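PDB 3R4K: transcriptional regulator, IclR family, which probably binds DNA through an N-terminal winged helix-turn-helix domain and responds to a small effector through its C-terminal domain, as other IclR-family regulators do. Local coordinates for residues Ile22-Leu27 and Thr37-Met42; Leu80-Arg85 and Thr243-Gly248; Asn119-Met124 and Thr220-Pro225; Glu129-His134 and Gly190-Glu195. All blocks are in the same frame, centred on the assembly; numbering follows the deposited sequence.

How the contacts relate
Contact 1 lies in the N-terminal DNA-binding domain, where helices 24-31 and 35-47 pack. Contact 2, its centre 32 Å from that of contact 1, joins helix 79-94 to the end of helix 225-245; it lies between contact 1 and the far end of the chain and also meets the second subunit. Contacts 3 and 4 tie loops of the six-stranded sheet in the GAF-like domain, with centres 16 Å apart, and touch through T220 N and E195 O at 3.0 Å, a probable hydrogen bond. Their nearest atoms are about 42 and 34 Å from contact 1, well away from the DNA-binding end. Along the chain, contact 1 closes first; contact 2 then spans contact 3, which spans contact 4.

Contact 1 (Ile22-Leu27 and Thr37-Met42); sequences IGLSDL and TVYRLM
L24 and V38 run antiparallel alongside one another, so that L24 CD1 packs at 3.8 Å from V38 CG1. The two methyls of L24 divide between V38 and Y39: CD1 also lies 3.7 Å from the backbone N of Y39, while CD2 meets Y39 CD1 at 4.0 Å, approaching the ring obliquely. This reach depends on L24 CG standing anti to the backbone N (chi1 -168°), because the CB itself is not aimed at helix 35-47. One turn on, L27 turns its CB toward V38, 3.7 Å from CG1, and V38 CG1 thus touches both leucines. Both helices belong to the IclR helix-turn-helix, in which helix 24-31 precedes helix 35-47, the latter by position the probable recognition helix. Were L24 shortened to an alanine, V38 CG1 would probably keep only L27 of its two leucine neighbours across this contact, and Y39 CD1 would lose the methyl beside it. Farther along, L27 CD1 meets the methyl of selenomethionine M42 end to end, 3.7 Å from M42 CE; bends at chi2 (-61°) and chi3 (-79°) curl M42 so that CG, SE and CE all lie near L27 CD1. Y60 of strand 59-62 touches L24, L27, Y39 and M42.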
loop_
_atom_site.group_PDB
_atom_site.type_symbol
_atom_site.label_atom_id
_atom_site.label_comp_id
_atom_site.label_asym_id
_atom_site.label_seq_id
_atom_site.Cartn_x
_atom_site.Cartn_y
_atom_site.Cartn_z
ATOM N N ILE A 22 7.852 10.093 -17.699
ATOM C CA ILE A 22 9.022 10.862 -18.096
ATOM C C ILE A 22 9.625 10.243 -19.350
ATOM O O ILE A 22 9.827 9.023 -19.409
ATOM C CB ILE A 22 10.075 11.001 -16.958
ATOM C CG1 ILE A 22 9.417 11.359 -15.599
ATOM C CG2 ILE A 22 11.140 12.047 -17.357
ATOM C CD1 ILE A 22 10.280 11.177 -14.356
ATOM N N GLY A 23 9.895 11.100 -20.335
ATOM C CA GLY A 23 10.538 10.726 -21.592
ATOM C C GLY A 23 12.029 10.525 -21.396
ATOM O O GLY A 23 12.601 11.043 -20.429
ATOM N N LEU A 24 12.677 9.765 -22.308
ATOM C CA LEU A 24 14.118 9.462 -22.242
ATOM C C LEU A 24 14.985 10.737 -22.219
ATOM O O LEU A 24 15.962 10.785 -21.467
ATOM C CB LEU A 24 14.530 8.561 -23.426
ATOM C CG LEU A 24 15.925 7.911 -23.355
ATOM C CD1 LEU A 24 16.042 6.948 -22.180
ATOM C CD2 LEU A 24 16.236 7.167 -24.620
ATOM N N SER A 25 14.612 11.755 -23.026
ATOM C CA SER A 25 15.324 13.025 -23.144
ATOM C C SER A 25 15.211 13.855 -21.862
ATOM O O SER A 25 16.221 14.391 -21.410
ATOM C CB SER A 25 14.800 13.819 -24.334
ATOM O OG SER A 25 14.654 12.981 -25.468
ATOM N N ASP A 26 14.004 13.938 -21.263
ATOM C CA ASP A 26 13.773 14.663 -20.009
ATOM C C ASP A 26 14.489 14.000 -18.838
ATOM O O ASP A 26 14.985 14.707 -17.962
ATOM C CB ASP A 26 12.282 14.797 -19.720
ATOM C CG ASP A 26 11.697 15.975 -20.454
ATOM O OD1 ASP A 26 11.853 17.113 -19.961
ATOM O OD2 ASP A 26 11.181 15.775 -21.582
ATOM N N LEU A 27 14.565 12.646 -18.835
ATOM C CA LEU A 27 15.275 11.867 -17.814
ATOM C C LEU A 27 16.765 12.123 -17.899
ATOM O O LEU A 27 17.426 12.170 -16.873
ATOM C CB LEU A 27 15.010 10.364 -17.965
ATOM C CG LEU A 27 14.043 9.727 -16.985
ATOM C CD1 LEU A 27 13.752 8.300 -17.379
ATOM C CD2 LEU A 27 14.553 9.806 -15.547
ATOM N N THR A 37 23.188 5.766 -21.203
ATOM C CA THR A 37 23.248 5.270 -19.831
ATOM C C THR A 37 21.833 5.131 -19.288
ATOM O O THR A 37 21.481 4.068 -18.762
ATOM C CB THR A 37 24.101 6.183 -18.939
ATOM O OG1 THR A 37 25.431 6.236 -19.448
ATOM C CG2 THR A 37 24.136 5.713 -17.481
ATOM N N VAL A 38 21.022 6.206 -19.434
ATOM C CA VAL A 38 19.631 6.284 -18.972
ATOM C C VAL A 38 18.827 5.162 -19.632
ATOM O O VAL A 38 18.145 4.431 -18.926
ATOM C CB VAL A 38 19.008 7.697 -19.194
ATOM C CG1 VAL A 38 17.528 7.721 -18.820
ATOM C CG2 VAL A 38 19.764 8.762 -18.395
ATOM N N TYR A 39 18.976 4.978 -20.954
ATOM C CA TYR A 39 18.277 3.939 -21.697
ATOM C C TYR A 39 18.613 2.530 -21.175
ATOM O O TYR A 39 17.704 1.715 -21.010
ATOM C CB TYR A 39 18.588 4.023 -23.204
ATOM C CG TYR A 39 17.785 3.019 -24.005
ATOM C CD1 TYR A 39 16.418 3.193 -24.206
ATOM C CD2 TYR A 39 18.376 1.857 -24.505
ATOM C CE1 TYR A 39 15.661 2.248 -24.904
ATOM C CE2 TYR A 39 17.629 0.908 -25.211
ATOM C CZ TYR A 39 16.271 1.111 -25.410
ATOM O OH TYR A 39 15.526 0.183 -26.099
ATOM N N ARG A 40 19.907 2.255 -20.932
ATOM C CA ARG A 40 20.436 0.975 -20.456
ATOM C C ARG A 40 19.899 0.616 -19.068
ATOM O O ARG A 40 19.509 -0.531 -18.834
ATOM C CB ARG A 40 21.964 1.033 -20.411
ATOM C CG ARG A 40 22.648 -0.129 -21.108
ATOM C CD ARG A 40 24.167 -0.038 -21.009
ATOM N NE ARG A 40 24.753 1.010 -21.860
ATOM C CZ ARG A 40 25.363 2.104 -21.404
ATOM N NH1 ARG A 40 25.468 2.319 -20.095
ATOM N NH2 ARG A 40 25.876 2.987 -22.251
ATOM N N LEU A 41 19.891 1.602 -18.163
ATOM C CA LEU A 41 19.433 1.478 -16.787
ATOM C C LEU A 41 17.910 1.327 -16.730
ATOM O O LEU A 41 17.411 0.509 -15.947
ATOM C CB LEU A 41 19.885 2.703 -15.957
ATOM C CG LEU A 41 21.390 2.864 -15.698
ATOM C CD1 LEU A 41 21.677 4.134 -14.914
ATOM C CD2 LEU A 41 21.964 1.678 -14.949
HETATM N N MSE A 42 17.170 2.103 -17.560
HETATM C CA MSE A 42 15.702 2.021 -17.585
HETATM C C MSE A 42 15.229 0.678 -18.185
HETATM O O MSE A 42 14.189 0.166 -17.773
HETATM C CB MSE A 42 15.077 3.207 -18.320
HETATM C CG MSE A 42 15.240 4.529 -17.577
HETATM SE SE MSE A 42 14.417 4.607 -15.834
HETATM C CE MSE A 42 12.657 4.907 -16.452
#

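Contact 2 (Leu80-Arg85 and Thr243-Gly248); sequences LSASRR and TERIGG
A82 and R245 meet through their beta carbons, A82 CB lying 3.9 Å from R245 CB, and this is the close part of the contact. Both CB atoms point across the interface, and the backbones come near enough for the CA atoms of A82 and R245 to stand 6.2 Å apart, a separation that the small methyl of alanine permits. I246 adds a wider apolar touch, its CG2 4.5 Å from A82 CB. V77 packs on both A82 and R245, and I203 of strand 196-204 lies against I246. Helix 225-245 ends here in a Schellman motif: G248 N bonds to T243 O at 2.8 Å and G247 N to E244 O at 3.1 Å, with G247 as the C-prime residue at a positive phi of 64°. The contact joins helix 79-94 to the C-terminal end of this long helix. Bends at chi2 and chi3 fold R245 back, bringing NH2 to 4.2 Å from A82 CA without a hydrogen bond between the segments; the head then leaves for the subunit interface, where NH1 forms a salt bridge with E52 of the second subunit. The loose side is that of exposed S81 and R85: R85 pairs with E89, its NE remaining 6.9 Å from R245 NE.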
loop_
_atom_site.group_PDB
_atom_site.type_symbol
_atom_site.label_atom_id
_atom_site.label_comp_id
_atom_site.label_asym_id
_atom_site.label_seq_id
_atom_site.Cartn_x
_atom_site.Cartn_y
_atom_site.Cartn_z
ATOM N N LEU A 80 1.584 2.222 12.903
ATOM C CA LEU A 80 1.720 2.305 14.357
ATOM C C LEU A 80 3.059 1.721 14.844
ATOM O O LEU A 80 3.596 2.180 15.850
ATOM C CB LEU A 80 0.521 1.668 15.088
ATOM C CG LEU A 80 -0.871 2.335 14.786
ATOM C CD1 LEU A 80 -1.993 1.589 15.440
ATOM C CD2 LEU A 80 -0.933 3.813 15.192
ATOM N N SER A 81 3.617 0.762 14.107
ATOM C CA SER A 81 4.921 0.177 14.415
ATOM C C SER A 81 6.033 1.186 14.084
ATOM O O SER A 81 6.974 1.335 14.869
ATOM C CB SER A 81 5.108 -1.122 13.646
ATOM O OG SER A 81 6.386 -1.686 13.864
ATOM N N ALA A 82 5.878 1.925 12.960
ATOM C CA ALA A 82 6.801 2.982 12.534
ATOM C C ALA A 82 6.768 4.192 13.499
ATOM O O ALA A 82 7.776 4.889 13.662
ATOM C CB ALA A 82 6.450 3.443 11.128
ATOM N N SER A 83 5.604 4.437 14.121
ATOM C CA SER A 83 5.403 5.556 15.032
ATOM C C SER A 83 6.150 5.384 16.363
ATOM O O SER A 83 6.541 6.388 16.956
ATOM C CB SER A 83 3.914 5.753 15.303
ATOM O OG SER A 83 3.425 4.832 16.264
ATOM N N ARG A 84 6.337 4.136 16.828
ATOM C CA ARG A 84 6.958 3.839 18.122
ATOM C C ARG A 84 8.258 4.605 18.352
ATOM O O ARG A 84 8.360 5.263 19.379
ATOM C CB ARG A 84 7.188 2.327 18.351
ATOM C CG ARG A 84 5.936 1.447 18.248
ATOM C CD ARG A 84 4.862 1.687 19.304
ATOM N NE ARG A 84 3.612 1.017 18.924
ATOM C CZ ARG A 84 2.432 1.205 19.511
ATOM N NH1 ARG A 84 2.317 2.041 20.534
ATOM N NH2 ARG A 84 1.357 0.568 19.068
ATOM N N ARG A 85 9.223 4.562 17.409
ATOM C CA ARG A 85 10.511 5.250 17.559
ATOM C C ARG A 85 10.358 6.777 17.449
ATOM O O ARG A 85 11.016 7.510 18.187
ATOM C CB ARG A 85 11.526 4.736 16.529
ATOM C CG ARG A 85 12.908 5.364 16.648
ATOM C CD ARG A 85 13.821 4.949 15.508
ATOM N NE ARG A 85 15.015 5.793 15.432
ATOM C CZ ARG A 85 16.265 5.335 15.356
ATOM N NH1 ARG A 85 16.505 4.026 15.359
ATOM N NH2 ARG A 85 17.284 6.182 15.284
ATOM N N THR A 243 6.328 10.371 7.941
ATOM C CA THR A 243 5.801 10.385 6.580
ATOM C C THR A 243 6.738 9.524 5.696
ATOM O O THR A 243 6.258 8.711 4.906
ATOM C CB THR A 243 5.617 11.850 6.088
ATOM O OG1 THR A 243 4.658 12.517 6.918
ATOM C CG2 THR A 243 5.120 11.935 4.664
ATOM N N GLU A 244 8.052 9.643 5.908
ATOM C CA GLU A 244 9.081 8.903 5.185
ATOM C C GLU A 244 9.027 7.394 5.512
ATOM O O GLU A 244 9.137 6.599 4.581
ATOM C CB GLU A 244 10.447 9.486 5.518
ATOM C CG GLU A 244 11.585 8.986 4.658
ATOM C CD GLU A 244 12.930 9.121 5.347
ATOM O OE1 GLU A 244 13.455 8.087 5.821
ATOM O OE2 GLU A 244 13.439 10.263 5.454
ATOM N N ARG A 245 8.819 6.998 6.809
ATOM C CA ARG A 245 8.744 5.586 7.221
ATOM C C ARG A 245 7.514 4.865 6.624
ATOM O O ARG A 245 7.475 3.629 6.638
ATOM C CB ARG A 245 8.740 5.434 8.754
ATOM C CG ARG A 245 9.985 5.955 9.504
ATOM C CD ARG A 245 11.104 4.932 9.686
ATOM N NE ARG A 245 10.707 3.763 10.483
ATOM C CZ ARG A 245 10.711 2.504 10.037
ATOM N NH1 ARG A 245 11.098 2.231 8.794
ATOM N NH2 ARG A 245 10.331 1.509 10.833
ATOM N N ILE A 246 6.527 5.618 6.088
ATOM C CA ILE A 246 5.328 5.036 5.496
ATOM C C ILE A 246 5.242 5.353 3.994
ATOM O O ILE A 246 4.220 5.073 3.388
ATOM C CB ILE A 246 4.022 5.442 6.254
ATOM C CG1 ILE A 246 3.766 6.971 6.189
ATOM C CG2 ILE A 246 4.015 4.911 7.703
ATOM C CD1 ILE A 246 2.311 7.399 6.337
ATOM N N GLY A 247 6.306 5.892 3.405
ATOM C CA GLY A 247 6.375 6.213 1.982
ATOM C C GLY A 247 5.404 7.282 1.523
ATOM O O GLY A 247 4.966 7.280 0.362
ATOM N N GLY A 248 5.077 8.190 2.438
ATOM C CA GLY A 248 4.148 9.281 2.178
ATOM C C GLY A 248 4.713 10.394 1.320
ATOM O O GLY A 248 5.924 10.507 1.131
#

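Contact 3 (Asn119-Met124 and Thr220-Pro225); sequences NATKVM and TSRMTP
R222 reaches across to T121 and grips it end-on with both terminal nitrogens, tying the loop between strands 107-114 and 129-131 of the GAF-like domain to the turn that leads into helix 225-245. The backbone carbonyl of T121 takes two donors: R222 NH1 at 2.9 Å and R222 NH2 at 2.8 Å from T121 O, the second within the carbonyl plane. R222 NH1 also donates to T121 OG1 at 3.0 Å, though with a bent N-H...O angle of 134°. Both acceptors, T121 O and T121 OG1, lie near the guanidinium plane, so the bonds resist its rotation. One face is covered by N119, whose side-chain amide stacks almost parallel, the planes 8° apart and N119 CG 3.5 Å above the guanidinium centre of R222. E96 completes this first shell with a salt bridge to R222 NH2, giving the charge a second anchor. Farther out, the loop itself is steadied by K122, which turns back to place NZ 2.6 Å from N119 O, a bond within 119-124. In the 220-225 segment, 220-222 is a short 3-10 turn and M223 centres an inverse gamma turn. T224 then occupies the N-cap of helix 225-245, its OG1 bonded to the backbone N of Q227.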
loop_
_atom_site.group_PDB
_atom_site.type_symbol
_atom_site.label_atom_id
_atom_site.label_comp_id
_atom_site.label_asym_id
_atom_site.label_seq_id
_atom_site.Cartn_x
_atom_site.Cartn_y
_atom_site.Cartn_z
ATOM N N ASN A 119 9.437 14.749 32.780
ATOM C CA ASN A 119 8.577 15.346 33.819
ATOM C C ASN A 119 7.656 14.330 34.452
ATOM O O ASN A 119 7.123 13.491 33.740
ATOM C CB ASN A 119 7.762 16.497 33.244
ATOM C CG ASN A 119 8.604 17.516 32.521
ATOM O OD1 ASN A 119 8.790 17.436 31.305
ATOM N ND2 ASN A 119 9.205 18.438 33.248
ATOM N N ALA A 120 7.435 14.430 35.784
ATOM C CA ALA A 120 6.550 13.532 36.538
ATOM C C ALA A 120 5.083 13.846 36.262
ATOM O O ALA A 120 4.269 12.937 36.259
ATOM C CB ALA A 120 6.835 13.634 38.021
ATOM N N THR A 121 4.745 15.126 36.046
ATOM C CA THR A 121 3.380 15.564 35.710
ATOM C C THR A 121 3.296 15.598 34.181
ATOM O O THR A 121 4.079 16.307 33.528
ATOM C CB THR A 121 3.012 16.904 36.370
ATOM O OG1 THR A 121 3.870 17.915 35.845
ATOM C CG2 THR A 121 3.159 16.873 37.872
ATOM N N LYS A 122 2.426 14.751 33.615
ATOM C CA LYS A 122 2.286 14.569 32.170
ATOM C C LYS A 122 0.854 14.682 31.715
ATOM O O LYS A 122 -0.051 14.486 32.523
ATOM C CB LYS A 122 2.766 13.149 31.795
ATOM C CG LYS A 122 4.207 12.844 32.131
ATOM C CD LYS A 122 4.345 11.404 32.416
ATOM C CE LYS A 122 5.702 10.846 32.146
ATOM N NZ LYS A 122 6.626 10.997 33.283
ATOM N N VAL A 123 0.640 14.910 30.406
ATOM C CA VAL A 123 -0.685 14.829 29.811
ATOM C C VAL A 123 -0.919 13.325 29.585
ATOM O O VAL A 123 -0.171 12.691 28.830
ATOM C CB VAL A 123 -0.851 15.670 28.523
ATOM C CG1 VAL A 123 -2.260 15.510 27.962
ATOM C CG2 VAL A 123 -0.536 17.135 28.774
HETATM N N MSE A 124 -1.880 12.738 30.299
HETATM C CA MSE A 124 -2.143 11.312 30.179
HETATM C C MSE A 124 -3.187 11.018 29.088
HETATM O O MSE A 124 -4.099 11.805 28.861
HETATM C CB MSE A 124 -2.566 10.726 31.515
HETATM C CG MSE A 124 -3.217 9.366 31.363
HETATM SE SE MSE A 124 -3.551 8.408 32.987
HETATM C CE MSE A 124 -5.508 7.989 32.681
ATOM N N THR A 220 -0.369 23.645 30.050
ATOM C CA THR A 220 -0.243 25.074 29.787
ATOM C C THR A 220 0.860 25.685 30.684
ATOM O O THR A 220 1.668 26.471 30.189
ATOM C CB THR A 220 -1.602 25.728 29.983
ATOM O OG1 THR A 220 -2.472 25.204 28.984
ATOM C CG2 THR A 220 -1.552 27.231 29.852
ATOM N N SER A 221 0.943 25.251 31.958
ATOM C CA SER A 221 1.931 25.709 32.947
ATOM C C SER A 221 3.400 25.504 32.491
ATOM O O SER A 221 4.290 26.188 32.999
ATOM C CB SER A 221 1.702 25.016 34.295
ATOM O OG SER A 221 1.964 23.617 34.285
ATOM N N ARG A 222 3.645 24.579 31.540
ATOM C CA ARG A 222 4.985 24.278 31.028
ATOM C C ARG A 222 5.246 24.849 29.623
ATOM O O ARG A 222 6.315 24.604 29.043
ATOM C CB ARG A 222 5.211 22.765 31.018
ATOM C CG ARG A 222 5.691 22.253 32.355
ATOM C CD ARG A 222 6.652 21.087 32.222
ATOM N NE ARG A 222 6.041 19.943 31.536
ATOM C CZ ARG A 222 5.417 18.938 32.139
ATOM N NH1 ARG A 222 5.296 18.920 33.465
ATOM N NH2 ARG A 222 4.912 17.940 31.425
HETATM N N MSE A 223 4.281 25.605 29.074
HETATM C CA MSE A 223 4.435 26.201 27.754
HETATM C C MSE A 223 5.217 27.520 27.883
HETATM O O MSE A 223 4.654 28.612 27.771
HETATM C CB MSE A 223 3.070 26.397 27.087
HETATM C CG MSE A 223 3.179 26.590 25.574
HETATM SE SE MSE A 223 4.294 25.258 24.655
HETATM C CE MSE A 223 3.346 23.735 25.156
ATOM N N THR A 224 6.522 27.388 28.160
ATOM C CA THR A 224 7.467 28.489 28.358
ATOM C C THR A 224 7.894 29.068 27.022
ATOM O O THR A 224 7.738 28.385 26.001
ATOM C CB THR A 224 8.722 28.005 29.137
ATOM O OG1 THR A 224 9.426 27.018 28.376
ATOM C CG2 THR A 224 8.405 27.506 30.539
ATOM N N PRO A 225 8.521 30.279 27.003
ATOM C CA PRO A 225 9.021 30.829 25.729
ATOM C C PRO A 225 9.953 29.863 24.993
ATOM O O PRO A 225 9.837 29.722 23.780
ATOM C CB PRO A 225 9.768 32.092 26.170
ATOM C CG PRO A 225 9.114 32.488 27.439
ATOM C CD PRO A 225 8.798 31.204 28.126
#

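Contact 4 (Glu129-His134 and Gly190-Glu195); sequences EVLTFH and GGFEAE
A chi1 of -168° swings the F192 ring away from its own backbone nitrogen, out of the 190-195 loop and onto the end of strand 129-131, while E129, similarly turned at chi1 and extended beyond CG, reaches back to meet it. The carboxylate meets the ring at its edge: E129 OE2 lies 4.0 Å from F192 CE2, and the two planes stand 81° apart. V130 is engaged through its backbone instead, its carbonyl O 3.3 Å from F192 CZ and near the ring plane, so that the electropositive rim of the ring faces two oxygens. The L131 side chain slants across, with CD1 3.9 Å from F192 CZ. The short, weakly bonded strand 129-131 lies at one edge, within this chain, of the six-stranded antiparallel sheet of the GAF-like domain, and the loop 190-195 follows strand 186-189, the outermost strand at the other end of that sheet; the aromatic ring thus bridges from the hairpin loop to the opposite edge strand. Without the ring, as with a serine here, a gap would probably open beside L131 CD1 and V130 O, and R162 would lose its cation-pi partner. T132 adds a polar connection: its OG1 shares a water at 2.9 Å, which in turn donates to G191 O at 2.8 Å. T166 also bonds to G191 O, so this carbonyl has two partners. Toward the surface, E129 OE2 and E193 OE2 approach to 4.6 Å; R162 forms a salt bridge with E193 and is likely to ease that repulsion.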
loop_
_atom_site.group_PDB
_atom_site.type_symbol
_atom_site.label_atom_id
_atom_site.label_comp_id
_atom_site.label_asym_id
_atom_site.label_seq_id
_atom_site.Cartn_x
_atom_site.Cartn_y
_atom_site.Cartn_z
ATOM N N GLU A 129 -8.955 6.884 21.862
ATOM C CA GLU A 129 -9.673 8.085 22.268
ATOM C C GLU A 129 -10.050 8.873 20.995
ATOM O O GLU A 129 -9.208 9.075 20.118
ATOM C CB GLU A 129 -8.816 8.920 23.236
ATOM C CG GLU A 129 -9.495 10.189 23.724
ATOM C CD GLU A 129 -9.029 10.711 25.071
ATOM O OE1 GLU A 129 -7.799 10.837 25.289
ATOM O OE2 GLU A 129 -9.909 11.038 25.899
ATOM N N VAL A 130 -11.314 9.264 20.873
ATOM C CA VAL A 130 -11.808 9.999 19.702
ATOM C C VAL A 130 -11.587 11.500 19.938
ATOM O O VAL A 130 -11.968 12.032 20.986
ATOM C CB VAL A 130 -13.277 9.647 19.356
ATOM C CG1 VAL A 130 -13.775 10.445 18.146
ATOM C CG2 VAL A 130 -13.425 8.143 19.099
ATOM N N LEU A 131 -10.938 12.157 18.975
ATOM C CA LEU A 131 -10.611 13.577 19.033
ATOM C C LEU A 131 -11.570 14.371 18.168
ATOM O O LEU A 131 -12.020 13.884 17.114
ATOM C CB LEU A 131 -9.164 13.840 18.575
ATOM C CG LEU A 131 -8.008 13.021 19.183
ATOM C CD1 LEU A 131 -8.220 12.604 20.639
ATOM C CD2 LEU A 131 -7.633 11.928 18.339
ATOM N N THR A 132 -11.907 15.589 18.610
ATOM C CA THR A 132 -12.802 16.440 17.832
ATOM C C THR A 132 -11.982 17.110 16.711
ATOM O O THR A 132 -10.780 17.336 16.881
ATOM C CB THR A 132 -13.520 17.456 18.737
ATOM O OG1 THR A 132 -12.565 18.342 19.315
ATOM C CG2 THR A 132 -14.345 16.793 19.839
ATOM N N PHE A 133 -12.625 17.409 15.574
ATOM C CA PHE A 133 -11.936 18.073 14.473
ATOM C C PHE A 133 -11.718 19.558 14.768
ATOM O O PHE A 133 -10.730 20.144 14.326
ATOM C CB PHE A 133 -12.703 17.901 13.155
ATOM C CG PHE A 133 -12.518 16.539 12.525
ATOM C CD1 PHE A 133 -11.297 16.172 11.959
ATOM C CD2 PHE A 133 -13.559 15.622 12.496
ATOM C CE1 PHE A 133 -11.121 14.904 11.400
ATOM C CE2 PHE A 133 -13.386 14.359 11.915
ATOM C CZ PHE A 133 -12.169 14.008 11.381
ATOM N N HIS A 134 -12.630 20.156 15.538
ATOM C CA HIS A 134 -12.599 21.578 15.849
ATOM C C HIS A 134 -11.920 21.907 17.195
ATOM O O HIS A 134 -11.456 23.036 17.363
ATOM C CB HIS A 134 -14.039 22.137 15.833
ATOM C CG HIS A 134 -14.923 21.575 16.904
ATOM N ND1 HIS A 134 -15.457 20.299 16.810
ATOM C CD2 HIS A 134 -15.342 22.140 18.060
ATOM C CE1 HIS A 134 -16.167 20.129 17.920
ATOM N NE2 HIS A 134 -16.125 21.208 18.702
ATOM N N GLY A 190 -6.569 24.221 25.354
ATOM C CA GLY A 190 -7.714 23.769 26.134
ATOM C C GLY A 190 -9.075 23.649 25.471
ATOM O O GLY A 190 -10.084 23.915 26.130
ATOM N N GLY A 191 -9.108 23.215 24.204
ATOM C CA GLY A 191 -10.339 23.006 23.439
ATOM C C GLY A 191 -10.942 21.622 23.628
ATOM O O GLY A 191 -12.144 21.432 23.428
ATOM N N PHE A 192 -10.094 20.635 23.988
ATOM C CA PHE A 192 -10.468 19.238 24.247
ATOM C C PHE A 192 -10.393 18.950 25.754
ATOM O O PHE A 192 -11.297 18.341 26.334
ATOM C CB PHE A 192 -9.539 18.295 23.470
ATOM C CG PHE A 192 -9.963 16.845 23.409
ATOM C CD1 PHE A 192 -11.025 16.445 22.593
ATOM C CD2 PHE A 192 -9.263 15.870 24.116
ATOM C CE1 PHE A 192 -11.405 15.103 22.519
ATOM C CE2 PHE A 192 -9.632 14.521 24.031
ATOM C CZ PHE A 192 -10.705 14.146 23.238
ATOM N N GLU A 193 -9.306 19.407 26.380
ATOM C CA GLU A 193 -9.045 19.276 27.807
ATOM C C GLU A 193 -8.522 20.608 28.306
ATOM O O GLU A 193 -7.602 21.171 27.691
ATOM C CB GLU A 193 -8.031 18.144 28.088
ATOM C CG GLU A 193 -8.499 16.739 27.729
ATOM C CD GLU A 193 -9.376 16.002 28.727
ATOM O OE1 GLU A 193 -9.687 16.561 29.805
ATOM O OE2 GLU A 193 -9.730 14.837 28.430
ATOM N N ALA A 194 -9.115 21.125 29.407
ATOM C CA ALA A 194 -8.672 22.391 29.988
ATOM C C ALA A 194 -7.219 22.285 30.502
ATOM O O ALA A 194 -6.819 21.239 31.046
ATOM C CB ALA A 194 -9.601 22.825 31.110
ATOM N N GLU A 195 -6.430 23.363 30.284
ATOM C CA GLU A 195 -5.023 23.532 30.694
ATOM C C GLU A 195 -4.059 22.571 29.942
ATOM O O GLU A 195 -2.968 22.236 30.438
ATOM C CB GLU A 195 -4.840 23.425 32.230
ATOM C CG GLU A 195 -5.761 24.311 33.077
ATOM C CD GLU A 195 -6.010 25.739 32.613
ATOM O OE1 GLU A 195 -5.090 26.581 32.739
ATOM O OE2 GLU A 195 -7.138 26.016 32.143
HETATM O O HOH W 1 -13.227 19.389 21.905
#